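Local coordinates for PEXRD2 family secreted RXLR effector peptide, putative (Phytophthora infestans, PDB 3ZRG), which enhances colonisation of Nicotiana benthamiana leaves by Phytophthora infestans as a secreted RxLR effector and triggers a weak, SGT1-dependent cell death there, at residues A[53-56]-A[57-60]. Residues are numbered along the deposited sequence; the frame is centred on the assembly and turned at random.
Sequences KLLR and YLNY
Residues 53-56 and 57-60 are consecutive turns of helix 49-63, joined by four i to i+4 backbone hydrogen bonds: Y57 N to K53 O, L58 N to L54 O, N59 N to L55 O and Y60 N to R56 O. The L58 N to L54 O bond measures 2.9 Å. R56 was deposited in two conformers, so the contacts of its tip are tentative. In the conformer described, the R56 side chain bends at chi2 (48°) and runs along the helix toward the next turn. There R56 NH1 lies 4.0 Å from N59 CB, which sits at the guanidinium edge. R56 NH1 is also 4.1 Å from Y60 CB. The R56 and N59 side chains cross at about a right angle. On another face L55 CD2 meets L58 CD1 at 4.3 Å, an apolar contact between leucines three residues apart. This helix belongs to the effector domain, a WY-like fold of the RxLR family. Y57 is buried against helix 6-14, its OH hydrogen-bonded to M17 O and its ring meeting that of Y22 at about 75°. Within the helix, Y57 CB rests 3.7 Å from L54 O. L54, L55, L58 and N59 face the second subunit, where L54 packs on L58 of that chain and L55 on its M42. N59 ND2 makes a weak hydrogen bond to T29 O of the second subunit.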
ATOM      1  N   LYS A  53       8.867   4.545   0.087  1.00 13.04           N
ATOM      2  CA  LYS A  53       8.367   5.509  -0.875  1.00 12.95           C
ATOM      3  C   LYS A  53       6.937   5.182  -1.219  1.00 11.95           C
ATOM      4  O   LYS A  53       6.076   6.073  -1.260  1.00 10.42           O
ATOM      5  CB  LYS A  53       9.216   5.499  -2.168  1.00 13.11           C
ATOM      6  CG  LYS A  53      10.585   6.178  -2.086  1.00 17.98           C
ATOM      7  CD  LYS A  53      11.274   5.972  -3.479  1.00 18.51           C
ATOM      8  CE  LYS A  53      12.677   6.423  -3.596  1.00 22.71           C
ATOM      9  NZ  LYS A  53      13.042   6.228  -5.039  1.00 21.47           N
ATOM     10  N   LEU A  54       6.654   3.905  -1.484  1.00 11.35           N
ATOM     11  CA  LEU A  54       5.288   3.502  -1.828  1.00 11.62           C
ATOM     12  C   LEU A  54       4.252   3.867  -0.734  1.00 11.83           C
ATOM     13  O   LEU A  54       3.145   4.412  -0.997  1.00 12.85           O
ATOM     14  CB  LEU A  54       5.266   2.011  -2.144  1.00 11.25           C
ATOM     15  CG  LEU A  54       3.892   1.485  -2.553  1.00 13.15           C
ATOM     16  CD1 LEU A  54       3.319   2.195  -3.850  1.00 10.17           C
ATOM     17  CD2 LEU A  54       3.951  -0.026  -2.650  1.00 16.72           C
ATOM     18  N   LEU A  55       4.618   3.583   0.512  1.00 10.73           N
ATOM     19  CA  LEU A  55       3.714   3.825   1.630  1.00 10.59           C
ATOM     20  C   LEU A  55       3.592   5.338   1.873  1.00 11.19           C
ATOM     21  O   LEU A  55       2.540   5.795   2.263  1.00 12.20           O
ATOM     22  CB  LEU A  55       4.207   3.089   2.859  1.00 11.23           C
ATOM     23  CG  LEU A  55       4.039   1.571   2.781  1.00 10.54           C
ATOM     24  CD1 LEU A  55       4.708   0.975   4.054  1.00 13.63           C
ATOM     25  CD2 LEU A  55       2.555   1.173   2.633  1.00 12.43           C
ATOM     26  N   ARG A  56       4.652   6.113   1.652  1.00 11.26           N
ATOM     27  CA  ARG A  56       4.596   7.566   1.677  0.50 12.20           C
ATOM     28  C   ARG A  56       3.540   8.123   0.705  1.00 11.81           C
ATOM     29  O   ARG A  56       2.716   8.979   1.048  1.00 12.09           O
ATOM     30  CB  ARG A  56       5.978   8.107   1.288  0.50 12.89           C
ATOM     31  CG  ARG A  56       6.121   9.570   1.532  0.50 14.42           C
ATOM     32  CD  ARG A  56       5.627   9.894   2.925  0.50 18.65           C
ATOM     33  NE  ARG A  56       5.316  11.302   3.047  0.50 20.21           N
ATOM     34  CZ  ARG A  56       4.084  11.803   3.070  0.50 19.69           C
ATOM     35  NH1 ARG A  56       3.009  10.995   3.016  0.50 10.93           N
ATOM     36  NH2 ARG A  56       3.950  13.120   3.176  0.50 22.03           N
ATOM     37  N   TYR A  57       3.634   7.649  -0.529  1.00 10.56           N
ATOM     38  CA  TYR A  57       2.663   8.036  -1.596  1.00  9.80           C
ATOM     39  C   TYR A  57       1.227   7.631  -1.238  1.00 10.18           C
ATOM     40  O   TYR A  57       0.312   8.405  -1.412  1.00 10.52           O
ATOM     41  CB  TYR A  57       3.114   7.519  -2.957  1.00  9.36           C
ATOM     42  CG  TYR A  57       2.270   8.124  -4.086  1.00  9.71           C
ATOM     43  CD1 TYR A  57       2.109   9.505  -4.214  1.00  9.83           C
ATOM     44  CD2 TYR A  57       1.591   7.317  -4.968  1.00  8.95           C
ATOM     45  CE1 TYR A  57       1.374  10.042  -5.219  1.00 10.19           C
ATOM     46  CE2 TYR A  57       0.816   7.834  -5.960  1.00  8.60           C
ATOM     47  CZ  TYR A  57       0.702   9.209  -6.104  1.00  9.94           C
ATOM     48  OH  TYR A  57      -0.071   9.800  -7.103  1.00  8.92           O
ATOM     49  N   LEU A  58       1.038   6.441  -0.685  1.00 10.09           N
ATOM     50  CA  LEU A  58      -0.282   5.949  -0.297  1.00  9.09           C
ATOM     51  C   LEU A  58      -0.917   6.899   0.705  1.00 10.97           C
ATOM     52  O   LEU A  58      -2.077   7.302   0.542  1.00 11.42           O
ATOM     53  CB  LEU A  58      -0.143   4.533   0.272  1.00  9.69           C
ATOM     54  CG  LEU A  58      -1.428   3.798   0.657  1.00 12.32           C
ATOM     55  CD1 LEU A  58      -1.144   2.288   0.759  1.00 13.77           C
ATOM     56  CD2 LEU A  58      -1.935   4.334   1.962  1.00 16.13           C
ATOM     57  N   ASN A  59      -0.166   7.290   1.755  1.00 12.20           N
ATOM     58  CA  ASN A  59      -0.740   8.210   2.741  1.00 12.75           C
ATOM     59  C   ASN A  59      -1.034   9.575   2.124  1.00 13.83           C
ATOM     60  O   ASN A  59      -2.016  10.208   2.470  1.00 13.81           O
ATOM     61  CB  ASN A  59       0.160   8.370   3.970  1.00 14.33           C
ATOM     62  CG  ASN A  59       0.054   7.191   4.947  1.00 18.91           C
ATOM     63  OD1 ASN A  59      -0.726   6.250   4.752  1.00 22.64           O
ATOM     64  ND2 ASN A  59       0.843   7.238   5.990  1.00 22.61           N
ATOM     65  N   TYR A  60      -0.182  10.013   1.195  1.00 13.08           N
ATOM     66  CA  TYR A  60      -0.373  11.293   0.473  1.00 13.10           C
ATOM     67  C   TYR A  60      -1.665  11.285  -0.330  1.00 12.38           C
ATOM     68  O   TYR A  60      -2.483  12.197  -0.245  1.00 12.85           O
ATOM     69  CB  TYR A  60       0.847  11.561  -0.432  1.00 13.26           C
ATOM     70  CG  TYR A  60       0.765  12.895  -1.117  1.00 13.77           C
ATOM     71  CD1 TYR A  60       1.245  14.035  -0.503  1.00 15.26           C
ATOM     72  CD2 TYR A  60       0.180  13.018  -2.382  1.00 10.95           C
ATOM     73  CE1 TYR A  60       1.151  15.287  -1.126  1.00 16.75           C
ATOM     74  CE2 TYR A  60       0.077  14.239  -3.000  1.00 11.93           C
ATOM     75  CZ  TYR A  60       0.563  15.377  -2.368  1.00 14.20           C
ATOM     76  OH  TYR A  60       0.481  16.611  -2.985  1.00 17.85           O
TER